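Local atomic coordinates of acetyl-xylan esterase (Streptomyces lividans, PDB entry 2CC0), a protein that probably removes acetyl groups from xylan of the plant cell wall, as a metal-dependent family 4 carbohydrate esterase that here carries a zinc ion. Residues D130-T136 and H155-T161; N37-A43 and T84-I88; A2-G8 and G176-G180; P96-P101 and G118-W124; L23-R27 and A51-M57. One frame throughout, in Å; residues are numbered along the deposited sequence.

Contact 1: residues D130-T136 and H155-T161. With ACT (acetate ion), chain D.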
# COMPACT_ATOMS: atom_id res chain seq x y z
N ASP A 130 2.24 14.62 14.27
CA ASP A 130 2.86 15.95 14.40
C ASP A 130 1.83 17.08 14.26
O ASP A 130 2.03 18.18 14.79
CB ASP A 130 4.07 16.10 13.45
CG ASP A 130 3.70 16.04 11.98
OD1 ASP A 130 2.58 15.58 11.62
OD2 ASP A 130 4.59 16.47 11.18
N TRP A 131 0.72 16.79 13.60
CA TRP A 131 -0.39 17.73 13.41
C TRP A 131 -1.27 17.83 14.67
O TRP A 131 -2.12 18.73 14.77
CB TRP A 131 -1.26 17.25 12.24
CG TRP A 131 -1.83 15.88 12.50
CD1 TRP A 131 -1.22 14.68 12.27
CD2 TRP A 131 -3.12 15.58 13.07
NE1 TRP A 131 -2.05 13.65 12.65
CE2 TRP A 131 -3.22 14.18 13.16
CE3 TRP A 131 -4.20 16.37 13.52
CZ2 TRP A 131 -4.37 13.53 13.67
CZ3 TRP A 131 -5.34 15.74 14.02
CH2 TRP A 131 -5.41 14.33 14.09
N ASN A 132 -1.08 16.88 15.59
CA ASN A 132 -1.91 16.73 16.79
C ASN A 132 -1.07 16.91 18.05
O ASN A 132 -1.30 16.22 19.06
CB ASN A 132 -2.62 15.36 16.78
CG ASN A 132 -3.79 15.26 17.78
OD1 ASN A 132 -4.39 16.26 18.15
ND2 ASN A 132 -4.11 14.03 18.20
N ASN A 133 -0.12 17.84 17.98
CA ASN A 133 0.74 18.24 19.11
C ASN A 133 1.75 17.21 19.62
O ASN A 133 2.23 17.31 20.75
CB ASN A 133 -0.10 18.81 20.27
CG ASN A 133 -0.65 20.21 19.96
OD1 ASN A 133 -1.85 20.39 19.75
ND2 ASN A 133 0.24 21.19 19.90
N ALA A 134 2.09 16.22 18.81
CA ALA A 134 3.12 15.27 19.23
C ALA A 134 4.42 16.00 19.54
O ALA A 134 4.80 16.95 18.86
CB ALA A 134 3.34 14.21 18.17
N SER A 135 5.09 15.55 20.59
CA SER A 135 6.40 16.06 20.95
C SER A 135 7.42 15.63 19.91
O SER A 135 7.18 14.69 19.13
CB SER A 135 6.81 15.52 22.31
OG SER A 135 6.96 14.11 22.24
N THR A 136 8.55 16.32 19.89
CA THR A 136 9.70 15.89 19.09
C THR A 136 10.05 14.43 19.40
O THR A 136 10.27 13.62 18.48
CB THR A 136 10.90 16.83 19.32
OG1 THR A 136 10.50 18.16 18.95
CG2 THR A 136 12.07 16.41 18.46
N HIS A 155 3.94 16.53 8.58
CA HIS A 155 3.45 17.75 7.94
C HIS A 155 4.55 18.78 7.77
O HIS A 155 5.54 18.76 8.49
CB HIS A 155 2.28 18.31 8.73
CG HIS A 155 1.07 17.42 8.67
ND1 HIS A 155 0.98 16.25 9.39
CD2 HIS A 155 -0.05 17.49 7.92
CE1 HIS A 155 -0.16 15.64 9.10
NE2 HIS A 155 -0.80 16.38 8.21
N ASP A 156 4.31 19.71 6.84
CA ASP A 156 5.27 20.76 6.46
C ASP A 156 5.46 21.83 7.56
O ASP A 156 6.54 22.39 7.69
CB ASP A 156 4.76 21.35 5.13
CG ASP A 156 5.43 22.67 4.73
OD1 ASP A 156 4.86 23.72 5.09
OD2 ASP A 156 6.44 22.63 3.99
N TRP A 157 4.43 22.06 8.37
CA TRP A 157 4.37 23.20 9.31
C TRP A 157 4.81 23.02 10.79
O TRP A 157 5.26 24.00 11.40
CB TRP A 157 2.99 23.87 9.23
CG TRP A 157 1.86 22.95 9.52
CD1 TRP A 157 1.08 22.30 8.63
CD2 TRP A 157 1.38 22.60 10.83
NE1 TRP A 157 0.14 21.53 9.30
CE2 TRP A 157 0.30 21.71 10.65
CE3 TRP A 157 1.75 22.96 12.13
CZ2 TRP A 157 -0.41 21.15 11.74
CZ3 TRP A 157 1.06 22.40 13.22
CH2 TRP A 157 -0.01 21.51 13.00
N PRO A 158 4.65 21.81 11.39
CA PRO A 158 4.94 21.77 12.85
C PRO A 158 6.39 22.06 13.25
O PRO A 158 7.33 21.54 12.65
CB PRO A 158 4.53 20.33 13.26
CG PRO A 158 3.57 19.87 12.17
CD PRO A 158 4.16 20.50 10.90
N ALA A 159 6.58 22.92 14.26
CA ALA A 159 7.92 23.19 14.75
C ALA A 159 8.65 21.94 15.28
O ALA A 159 9.86 21.79 15.10
CB ALA A 159 7.87 24.29 15.82
N ASN A 160 7.91 21.02 15.90
CA ASN A 160 8.53 19.83 16.47
C ASN A 160 9.03 18.87 15.38
O ASN A 160 9.98 18.11 15.59
CB ASN A 160 7.59 19.10 17.42
CG ASN A 160 7.26 19.92 18.65
OD1 ASN A 160 7.88 20.96 18.91
ND2 ASN A 160 6.26 19.46 19.40
N THR A 161 8.38 18.93 14.21
CA THR A 161 8.85 18.18 13.05
C THR A 161 10.20 18.71 12.55
O THR A 161 11.14 17.94 12.35
CB THR A 161 7.77 18.14 11.97
OG1 THR A 161 6.60 17.55 12.55
CG2 THR A 161 8.23 17.35 10.71
C ACT D . -3.66 14.61 5.38
O ACT D . -4.77 15.19 5.48
OXT ACT D . -2.62 15.30 5.57
CH3 ACT D . -3.60 13.15 5.05
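Asp-130 reaches across to His-155, Pro-158 and Thr-161, and almost every atom of its side chain finds a partner there. Its CB lies 3.1 Å from Thr-161 OG1 and also faces Pro-158 CG. Chi1 of 64° places CG between the backbone N and the carbonyl carbon, turning the carboxylate onto segment 155-161. There Asp-130 OD1 accepts the ring N-H of His-155, with His-155 ND1 2.8 Å from it. The oxygen lies near the imidazole plane and is met on its syn side, somewhat out of the carboxylate plane; carboxylate and ring planes are 47° apart. Asp-130 OD2 takes two donors: His-155 N on its syn lone pair and, 2.7 Å away, Thr-161 OG1 on the anti one. Three bonds therefore fix the rotation of this buried carboxylate. The His-carboxylate pair lies beside the metal site, the His-155 side chain being about 4 Å from the zinc ion, which is consistent with a place in the active site of this family 4 esterase. The far nitrogen of the ring points to a bound acetate, where His-155 NE2 makes a weak bond of 3.4 Å to OXT. Trp-131 CB sits over one face of the imidazole, offset toward the rim, as a CH-pi contact 3.9 Å from the His-155 ring centroid, and Trp-157 CZ2 packs on Trp-131 CA. Where helix 159-174 begins, Asn-160 ND2 donates an almost straight bond (174°) to Ala-134 O, 3.0 Å away and in the plane of the Asn-160 amide.

Contact 2: residues N37-A43 and T84-I88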
# COMPACT_ATOMS: atom_id res chain seq x y z
N ASN A 37 1.88 18.44 -1.61
CA ASN A 37 1.46 19.86 -1.62
C ASN A 37 -0.03 20.03 -1.91
O ASN A 37 -0.61 19.30 -2.73
CB ASN A 37 2.22 20.64 -2.71
CG ASN A 37 3.71 20.85 -2.40
OD1 ASN A 37 4.23 20.61 -1.28
ND2 ASN A 37 4.38 21.37 -3.38
N GLN A 38 -0.64 21.06 -1.31
CA GLN A 38 -1.97 21.48 -1.77
C GLN A 38 -1.81 22.35 -3.02
O GLN A 38 -0.92 23.21 -3.07
CB GLN A 38 -2.70 22.30 -0.71
CG GLN A 38 -3.09 21.46 0.51
CD GLN A 38 -3.94 22.23 1.48
OE1 GLN A 38 -4.72 23.09 1.06
NE2 GLN A 38 -3.81 21.93 2.76
N GLY A 39 -2.69 22.14 -3.99
CA GLY A 39 -2.62 22.94 -5.24
C GLY A 39 -2.68 24.45 -4.97
O GLY A 39 -1.94 25.23 -5.59
N GLN A 40 -3.52 24.89 -4.03
CA GLN A 40 -3.62 26.35 -3.80
C GLN A 40 -2.29 26.93 -3.34
O GLN A 40 -1.95 28.05 -3.69
CB GLN A 40 -4.74 26.67 -2.80
CG GLN A 40 -4.51 26.16 -1.40
CD GLN A 40 -5.68 26.49 -0.47
OE1 GLN A 40 -6.35 27.53 -0.65
NE2 GLN A 40 -5.90 25.66 0.53
N TYR A 41 -1.54 26.17 -2.53
CA TYR A 41 -0.23 26.64 -2.04
C TYR A 41 0.87 26.52 -3.09
O TYR A 41 1.79 27.35 -3.12
CB TYR A 41 0.16 25.93 -0.74
CG TYR A 41 -0.85 26.12 0.38
CD1 TYR A 41 -1.50 27.34 0.55
CD2 TYR A 41 -1.13 25.07 1.29
CE1 TYR A 41 -2.45 27.52 1.58
CE2 TYR A 41 -2.07 25.24 2.31
CZ TYR A 41 -2.71 26.47 2.45
OH TYR A 41 -3.63 26.68 3.47
N ALA A 42 0.78 25.49 -3.94
CA ALA A 42 1.71 25.40 -5.08
C ALA A 42 1.51 26.61 -6.01
O ALA A 42 2.49 27.20 -6.48
CB ALA A 42 1.48 24.12 -5.84
N ALA A 43 0.25 26.96 -6.25
CA ALA A 43 -0.09 28.12 -7.11
C ALA A 43 0.44 29.42 -6.51
O ALA A 43 0.93 30.31 -7.23
CB ALA A 43 -1.61 28.19 -7.31
N THR A 84 -4.73 20.74 -9.06
CA THR A 84 -3.48 20.53 -8.34
C THR A 84 -2.35 19.97 -9.25
O THR A 84 -1.18 20.38 -9.11
CB THR A 84 -3.73 19.66 -7.08
OG1 THR A 84 -4.71 20.32 -6.26
CG2 THR A 84 -2.44 19.48 -6.29
N GLN A 85 -2.70 19.05 -10.17
CA GLN A 85 -1.73 18.56 -11.17
C GLN A 85 -1.18 19.77 -11.94
O GLN A 85 0.02 19.93 -12.08
CB GLN A 85 -2.40 17.59 -12.17
CG GLN A 85 -2.83 16.23 -11.57
CD GLN A 85 -1.64 15.43 -11.04
OE1 GLN A 85 -1.25 15.57 -9.87
NE2 GLN A 85 -1.02 14.62 -11.91
N GLN A 86 -2.10 20.63 -12.37
CA GLN A 86 -1.75 21.82 -13.15
C GLN A 86 -0.88 22.78 -12.34
O GLN A 86 0.10 23.32 -12.85
CB GLN A 86 -3.03 22.50 -13.63
CG GLN A 86 -3.82 21.70 -14.69
CD GLN A 86 -5.32 22.03 -14.70
OE1 GLN A 86 -5.76 23.02 -14.10
NE2 GLN A 86 -6.11 21.17 -15.35
N ALA A 87 -1.24 23.02 -11.08
CA ALA A 87 -0.50 24.00 -10.28
C ALA A 87 0.92 23.51 -9.99
O ALA A 87 1.89 24.29 -10.04
CB ALA A 87 -1.23 24.33 -8.97
N ILE A 88 1.06 22.22 -9.66
CA ILE A 88 2.39 21.69 -9.36
C ILE A 88 3.27 21.66 -10.62
O ILE A 88 4.44 22.10 -10.60
CB ILE A 88 2.29 20.31 -8.66
CG1 ILE A 88 1.60 20.50 -7.29
CG2 ILE A 88 3.67 19.65 -8.56
CD1 ILE A 88 1.14 19.18 -6.61
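Thr-84 and Ala-87 are the two bumps that helix 84-88 presents to the start of helix 39-43, where Gly-39 makes room for Thr-84 and offers its carbonyl O to the methyl of Ala-87. The contact packs two helices of the deacetylase beta/alpha fold side by side. The axes of the two short segments approach to 8.2 Å and run roughly parallel, crossing at 25°, a closeness that small residues allow. At Gly-39 and Thr-84 the CA atoms are 4.0 Å apart. With OG1 anti to the carbonyl carbon (chi1 -58°), both branches of Thr-84 rest on Gly-39 N and CA; Thr-84 OG1 sits 3.5 Å from Gly-39 CA and is hydrogen-bonded to Glu-80 O in its own helix. A CB on Gly-39 would fall some 2.4 Å from Thr-84 OG1, a clash. One turn on, the methyl of Ala-87 settles into the dip framed by Gly-39, Ala-42 and Ala-43, with its CB 3.6 Å from Gly-39 O. Ala-42 returns the fit, its CB resting 3.9 Å from Ile-88 CG1, and Ile-88 CD1 reaches past it towards Asn-37. Behind this seam, Asn-37 and Ile-88 both pack on Val-59 of strand 58-61, while Asn-37 and Ala-42 touch Val-49 of helix 46-54.

Contact 3: residues A2-G8 and G176-G180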
# COMPACT_ATOMS: atom_id res chain seq x y z
N ALA A 2 25.05 0.41 3.64
CA ALA A 2 24.66 1.72 4.15
C ALA A 2 23.12 1.80 4.16
O ALA A 2 22.55 2.33 5.12
CB ALA A 2 25.27 2.82 3.30
N CYS A 3 22.48 1.27 3.11
CA CYS A 3 21.01 1.21 3.07
C CYS A 3 20.56 -0.24 2.91
O CYS A 3 20.59 -0.80 1.82
CB CYS A 3 20.45 2.09 1.94
SG CYS A 3 20.97 3.83 2.02
N ASN A 4 20.16 -0.85 4.01
CA ASN A 4 19.61 -2.21 3.99
C ASN A 4 18.11 -2.22 3.64
O ASN A 4 17.53 -3.26 3.32
CB ASN A 4 19.82 -2.92 5.33
CG ASN A 4 21.30 -3.13 5.67
OD1 ASN A 4 22.12 -3.45 4.79
ND2 ASN A 4 21.64 -2.97 6.94
N GLY A 5 17.49 -1.04 3.69
CA GLY A 5 16.07 -0.93 3.36
C GLY A 5 15.75 0.55 3.23
O GLY A 5 16.61 1.39 3.54
N TYR A 6 14.52 0.86 2.81
CA TYR A 6 14.09 2.24 2.57
C TYR A 6 12.78 2.53 3.23
O TYR A 6 11.88 1.66 3.29
CB TYR A 6 13.99 2.53 1.06
CG TYR A 6 15.35 2.45 0.40
CD1 TYR A 6 16.16 3.58 0.33
CD2 TYR A 6 15.82 1.25 -0.10
CE1 TYR A 6 17.42 3.52 -0.26
CE2 TYR A 6 17.08 1.17 -0.69
CZ TYR A 6 17.87 2.31 -0.76
OH TYR A 6 19.13 2.22 -1.34
N VAL A 7 12.66 3.77 3.74
CA VAL A 7 11.37 4.22 4.28
C VAL A 7 10.89 5.42 3.50
O VAL A 7 11.69 6.08 2.83
CB VAL A 7 11.47 4.60 5.75
CG1 VAL A 7 11.94 3.38 6.63
CG2 VAL A 7 12.37 5.85 5.94
N GLY A 8 9.58 5.70 3.60
CA GLY A 8 8.97 6.81 2.87
C GLY A 8 8.68 7.97 3.80
O GLY A 8 7.63 7.98 4.45
N GLY A 176 20.12 0.99 9.77
CA GLY A 176 20.50 0.69 8.38
C GLY A 176 19.40 0.97 7.36
O GLY A 176 19.30 0.29 6.34
N LEU A 177 18.56 1.96 7.64
CA LEU A 177 17.50 2.32 6.71
C LEU A 177 17.80 3.67 6.11
O LEU A 177 18.44 4.53 6.76
CB LEU A 177 16.13 2.36 7.40
CG LEU A 177 15.60 1.01 7.89
CD1 LEU A 177 14.35 1.22 8.80
CD2 LEU A 177 15.29 0.10 6.69
N CYS A 178 17.35 3.86 4.88
CA CYS A 178 17.53 5.15 4.23
C CYS A 178 16.22 5.73 3.76
O CYS A 178 15.22 5.04 3.66
CB CYS A 178 18.49 5.01 3.09
SG CYS A 178 20.11 4.52 3.69
N SER A 179 16.23 7.03 3.50
CA SER A 179 15.01 7.68 3.00
C SER A 179 14.86 7.34 1.52
O SER A 179 15.84 7.42 0.75
CB SER A 179 15.02 9.19 3.29
OG SER A 179 16.21 9.78 2.80
N GLY A 180 13.67 6.90 1.12
CA GLY A 180 13.47 6.47 -0.24
C GLY A 180 12.31 7.19 -0.92
O GLY A 180 11.69 8.08 -0.34
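Tyr-6 and Val-7 pair in parallel register with Cys-178 and Ser-179, the short strand axes approaching to 4.5 Å at an angle of 42°. The last strand, in chain order, of the six-stranded parallel sheet of this deacetylase-type beta/alpha fold thus pairs with the first. Cys-178 N gives its hydrogen to Gly-5 O, and its carbonyl accepts Val-7 N at 2.9 Å from Cys-178 O; Gly-180 N then binds Val-7 O. Ahead of the ladder, Gly-176 O accepts Asn-4 N at 2.7 Å. Gly-176 has positive phi and ends helix 159-174 in a Schellman motif. On one face of the sheet, Tyr-6 CG is anti to the carbonyl carbon (chi1 -65°), which lays the ring beside Cys-178, with Tyr-6 CE1 3.8 Å from Cys-178 CB and the ring edge turned to Ser-179 O; Ala-191 and Pro-192 also touch this ring. Without the ring, as with an alanine here, Cys-178 CB, Ala-191 and Pro-192 would probably lose the aromatic surface they pack on. On the other face, Val-7 CG1 meets Leu-177 CD1 at about a right angle between the side chains, and both residues lean on Leu-172. The bare Gly-5 lets the methyl CD2 of Leu-177 sit against the backbone, 3.5 Å from Gly-5 C. In the conformers described, of two deposited for each cysteine, a disulfide (chi3 -86°) joins Cys-3 SG to Cys-178 SG, 2.0 Å apart.

Contact 4: residues P96-P101 and G118-W124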
# COMPACT_ATOMS: atom_id res chain seq x y z
N PRO A 96 2.72 15.19 -10.87
CA PRO A 96 2.71 14.11 -9.84
C PRO A 96 2.16 12.76 -10.31
O PRO A 96 1.26 12.69 -11.14
CB PRO A 96 1.79 14.68 -8.74
CG PRO A 96 1.90 16.18 -8.90
CD PRO A 96 2.01 16.40 -10.42
N LYS A 97 2.75 11.70 -9.75
CA LYS A 97 2.23 10.35 -9.93
C LYS A 97 1.58 9.80 -8.68
O LYS A 97 0.99 8.72 -8.73
CB LYS A 97 3.33 9.38 -10.41
CG LYS A 97 3.93 9.67 -11.80
CD LYS A 97 2.91 9.72 -12.91
CE LYS A 97 2.19 8.40 -13.10
NZ LYS A 97 1.11 8.45 -14.13
N LEU A 98 1.67 10.56 -7.58
CA LEU A 98 1.14 10.14 -6.27
C LEU A 98 0.11 11.13 -5.73
O LEU A 98 0.27 12.34 -5.89
CB LEU A 98 2.26 10.03 -5.24
CG LEU A 98 3.47 9.17 -5.64
CD1 LEU A 98 4.52 9.27 -4.56
CD2 LEU A 98 3.07 7.71 -5.93
N PHE A 99 -0.92 10.61 -5.07
CA PHE A 99 -1.96 11.45 -4.50
C PHE A 99 -2.27 10.95 -3.10
O PHE A 99 -2.48 9.75 -2.90
CB PHE A 99 -3.23 11.36 -5.37
CG PHE A 99 -4.45 12.01 -4.73
CD1 PHE A 99 -4.58 13.40 -4.70
CD2 PHE A 99 -5.45 11.21 -4.14
CE1 PHE A 99 -5.70 13.98 -4.08
CE2 PHE A 99 -6.57 11.78 -3.52
CZ PHE A 99 -6.70 13.19 -3.50
N ARG A 100 -2.32 11.87 -2.13
CA ARG A 100 -2.76 11.47 -0.79
C ARG A 100 -4.09 12.16 -0.50
O ARG A 100 -4.17 13.40 -0.55
CB ARG A 100 -1.72 11.86 0.28
CG ARG A 100 -2.19 11.55 1.70
CD ARG A 100 -1.04 11.77 2.64
NE ARG A 100 -0.13 10.62 2.67
CZ ARG A 100 1.13 10.70 3.11
NH1 ARG A 100 1.62 11.88 3.49
NH2 ARG A 100 1.89 9.62 3.14
N PRO A 101 -5.14 11.37 -0.23
CA PRO A 101 -6.42 12.01 0.04
C PRO A 101 -6.32 12.81 1.36
O PRO A 101 -5.75 12.32 2.34
CB PRO A 101 -7.38 10.83 0.27
CG PRO A 101 -6.70 9.64 -0.34
CD PRO A 101 -5.22 9.90 -0.12
N GLY A 118 -3.81 9.28 -13.63
CA GLY A 118 -2.62 8.45 -13.47
C GLY A 118 -1.96 8.56 -12.11
O GLY A 118 -0.72 8.46 -12.01
N LEU A 119 -2.77 8.77 -11.08
CA LEU A 119 -2.28 8.93 -9.71
C LEU A 119 -2.44 7.65 -8.87
O LEU A 119 -3.51 7.05 -8.86
CB LEU A 119 -3.05 10.07 -9.02
CG LEU A 119 -2.76 11.46 -9.60
CD1 LEU A 119 -3.85 12.44 -9.17
CD2 LEU A 119 -1.38 12.02 -9.18
N THR A 120 -1.38 7.28 -8.17
CA THR A 120 -1.44 6.20 -7.18
C THR A 120 -1.82 6.79 -5.83
O THR A 120 -1.20 7.75 -5.39
CB THR A 120 -0.06 5.54 -7.11
OG1 THR A 120 0.19 4.98 -8.41
CG2 THR A 120 -0.01 4.41 -6.06
N GLU A 121 -2.82 6.20 -5.16
CA GLU A 121 -3.21 6.69 -3.83
C GLU A 121 -2.18 6.25 -2.80
O GLU A 121 -1.79 5.08 -2.76
CB GLU A 121 -4.59 6.13 -3.46
CG GLU A 121 -5.20 6.69 -2.19
CD GLU A 121 -6.58 6.11 -2.02
OE1 GLU A 121 -7.55 6.71 -2.56
OE2 GLU A 121 -6.68 5.05 -1.37
N VAL A 122 -1.80 7.18 -1.94
CA VAL A 122 -0.81 6.93 -0.90
C VAL A 122 -1.37 7.39 0.43
O VAL A 122 -1.57 8.59 0.65
CB VAL A 122 0.51 7.67 -1.19
CG1 VAL A 122 1.50 7.45 -0.04
CG2 VAL A 122 1.11 7.20 -2.53
N ILE A 123 -1.67 6.42 1.30
CA ILE A 123 -2.09 6.70 2.66
C ILE A 123 -0.81 6.75 3.52
O ILE A 123 0.09 7.51 3.23
CB ILE A 123 -3.15 5.65 3.16
CG1 ILE A 123 -4.22 5.43 2.09
CG2 ILE A 123 -3.81 6.12 4.47
CD1 ILE A 123 -5.08 6.69 1.77
N TRP A 124 -0.71 5.90 4.53
CA TRP A 124 0.51 5.84 5.35
C TRP A 124 0.44 4.57 6.21
O TRP A 124 -0.64 3.96 6.35
CB TRP A 124 0.70 7.09 6.25
CG TRP A 124 -0.49 7.38 7.08
CD1 TRP A 124 -0.80 6.82 8.29
CD2 TRP A 124 -1.55 8.28 6.76
NE1 TRP A 124 -2.01 7.31 8.75
CE2 TRP A 124 -2.49 8.22 7.83
CE3 TRP A 124 -1.82 9.15 5.67
CZ2 TRP A 124 -3.67 8.98 7.85
CZ3 TRP A 124 -3.02 9.90 5.68
CH2 TRP A 124 -3.92 9.80 6.77
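Arg-100 folds back onto segment 118-124 and turns NE and NH2 to two successive carbonyls, those of Val-122 and Ile-123, just where the regular strand pairing stops. The two strands, 98-99 and 120-121, are the parallel arms of a beta-alpha-beta unit whose helix is 108-116. Their ladder runs from Thr-120 N on Lys-97 O, through Phe-99 N on Thr-120 O, to Val-122 N, 2.8 Å from Phe-99 O. Leu-98 lies alongside Thr-120 on one face, with its CD2 4.0 Å from Val-122 CG2. On the other face Phe-99 CB packs on Leu-119 CB, 3.9 Å apart, and the phenyl group goes on to Leu-110 of the helix. Arg-100 leaves the backbone extended and bends at chi3 (-81°), which brings NE to Val-122 O and NH2 to within 2.8 Å of Ile-123 O. The NE donor stands above the Val-122 carbonyl plane, 44° out of it, whereas NH2 approaches Ile-123 O nearly end-on. NH1 has other partners, a salt bridge to Asp-12 and a hydrogen bond to Thr-10, so all three guanidinium nitrogens are held. Meanwhile Arg-100 O accepts ND1 of the zinc ligand His-62, which makes this residue part of the second shell of the metal site. Trp-124 meets the guanidinium edge-on, planes 81° apart, its CE3 over one face and 3.7 Å from Arg-100 NE.

Contact 5: residues L23-R27 and A51-M57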
# COMPACT_ATOMS: atom_id res chain seq x y z
N LEU A 23 13.32 22.07 4.31
CA LEU A 23 14.14 21.52 3.22
C LEU A 23 15.62 21.59 3.57
O LEU A 23 16.37 20.63 3.32
CB LEU A 23 13.88 22.30 1.92
CG LEU A 23 12.48 22.19 1.32
CD1 LEU A 23 12.42 23.10 0.06
CD2 LEU A 23 12.14 20.75 0.94
N ASN A 24 16.04 22.71 4.16
CA ASN A 24 17.44 22.88 4.56
C ASN A 24 17.85 21.82 5.60
O ASN A 24 18.90 21.23 5.48
CB ASN A 24 17.68 24.28 5.10
CG ASN A 24 17.65 25.34 4.01
OD1 ASN A 24 17.68 25.04 2.81
ND2 ASN A 24 17.57 26.60 4.43
N ALA A 25 16.98 21.58 6.58
CA ALA A 25 17.23 20.54 7.57
C ALA A 25 17.33 19.15 6.94
O ALA A 25 18.24 18.39 7.24
CB ALA A 25 16.19 20.56 8.67
N LEU A 26 16.37 18.82 6.08
CA LEU A 26 16.41 17.52 5.40
C LEU A 26 17.72 17.34 4.62
O LEU A 26 18.41 16.35 4.81
CB LEU A 26 15.20 17.33 4.48
CG LEU A 26 13.84 17.20 5.19
CD1 LEU A 26 12.72 17.52 4.19
CD2 LEU A 26 13.67 15.78 5.81
N ARG A 27 18.05 18.29 3.74
CA ARG A 27 19.27 18.15 2.94
C ARG A 27 20.53 18.08 3.82
O ARG A 27 21.43 17.29 3.56
CB ARG A 27 19.41 19.25 1.89
CG ARG A 27 20.63 18.99 0.96
CD ARG A 27 20.47 19.54 -0.42
NE ARG A 27 21.29 18.81 -1.40
CZ ARG A 27 21.05 18.82 -2.71
NH1 ARG A 27 20.03 19.52 -3.17
NH2 ARG A 27 21.84 18.16 -3.55
N ALA A 51 11.90 24.85 -4.95
CA ALA A 51 12.88 24.68 -3.87
C ALA A 51 12.83 23.24 -3.36
O ALA A 51 13.85 22.64 -3.06
CB ALA A 51 12.66 25.68 -2.73
N GLN A 52 11.63 22.66 -3.35
CA GLN A 52 11.51 21.25 -2.93
C GLN A 52 12.27 20.34 -3.88
O GLN A 52 13.01 19.44 -3.46
CB GLN A 52 10.04 20.83 -2.86
CG GLN A 52 9.26 21.62 -1.83
CD GLN A 52 7.76 21.44 -1.99
OE1 GLN A 52 7.23 21.25 -3.12
NE2 GLN A 52 7.08 21.48 -0.87
N VAL A 53 12.08 20.57 -5.17
CA VAL A 53 12.79 19.79 -6.21
C VAL A 53 14.30 19.95 -6.05
O VAL A 53 15.07 18.94 -6.06
CB VAL A 53 12.33 20.18 -7.63
CG1 VAL A 53 13.10 19.39 -8.71
CG2 VAL A 53 10.80 19.98 -7.77
N ASP A 54 14.75 21.19 -5.92
CA ASP A 54 16.19 21.49 -5.81
C ASP A 54 16.84 20.95 -4.54
O ASP A 54 18.07 20.74 -4.49
CB ASP A 54 16.40 22.99 -5.92
CG ASP A 54 16.14 23.52 -7.33
OD1 ASP A 54 16.08 22.73 -8.31
OD2 ASP A 54 16.01 24.76 -7.45
N ALA A 55 16.01 20.68 -3.53
CA ALA A 55 16.47 20.07 -2.28
C ALA A 55 16.57 18.55 -2.36
O ALA A 55 17.08 17.91 -1.44
CB ALA A 55 15.57 20.49 -1.14
N GLY A 56 16.06 17.97 -3.46
CA GLY A 56 16.09 16.52 -3.67
C GLY A 56 14.80 15.84 -3.26
O GLY A 56 14.77 14.63 -3.07
N MET A 57 13.72 16.61 -3.15
CA MET A 57 12.40 16.02 -2.78
C MET A 57 11.59 15.63 -4.03
O MET A 57 11.87 16.12 -5.13
CB MET A 57 11.55 17.01 -1.95
CG MET A 57 12.30 17.65 -0.76
SD MET A 57 13.02 16.42 0.34
CE MET A 57 14.57 17.19 0.85
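Leu-23 and Ala-55 mark the nearest backbone approach, CA to CA 6.1 Å, between a turn of helix 19-28 and the last turn of helix 46-54. That second helix ends in a Schellman motif: Gly-56, with a positive phi of 96°, lets Met-57 N bond back to Gln-52 O and Gly-56 N to Val-53 O. The chain then turns so that Met-57 faces the first helix. Leu-23 is the knob of the contact; its CB and two methyls divide the opposing surface between them, with some overlap at Ala-55 and Gln-52. CB touches Ala-55 CB; CD1 reaches the backbone of the opposing helix, 3.4 Å from Ala-51 C; and CD2 rests 3.5 Å from Met-57 CG, the two side chains sliding past each other in opposite directions. Cutting Leu-23 back to an alanine is likely to open a gap between the helices and leave Met-57 and the Ala-51 turn without the branch that packs on them. Met-57, bent at both chi2 and chi3, curls its methyl back to Leu-26, with CE 3.7 Å from Leu-26 CB. At the exposed margin Arg-27, CG anti to the backbone N (chi1 -174°) and extended to NE, reaches across to the end of the other helix, its NH1 2.7 Å from Asp-54 O. Beneath the pair runs strand 34-37, whose Met-35 is touched by Leu-23, Gln-52 and Met-57 alike. Leu-26 also packs on Ile-165 of helix 159-174, while Gln-52 reaches Val-59 of strand 58-61.

How the contacts relate
Contacts 1, 2 and 4 gather round the zinc ion held by Asp-13, His-62 and His-66: His-155 of contact 1 comes within about 4 Å of it, Gln-38 of contact 2 within about 5 Å and Arg-100 of contact 4 within about 6 Å. Contacts 1 and 4 also flank the acetate, weakly bonded to His-155 and about 3 Å from the side chain of Trp-124. Contact 2 is joined to contact 4 by Gln-85 NE2 and Pro-96 O, 3.1 Å apart, and to contact 5 by Asn-37 ND2 and Gln-52 OE1, 2.9 Å apart. Contact 3 joins the N-terminal part to residues 176-180, and the other four form within the long loop it spans; its centre is about 29 Å from that of contact 2.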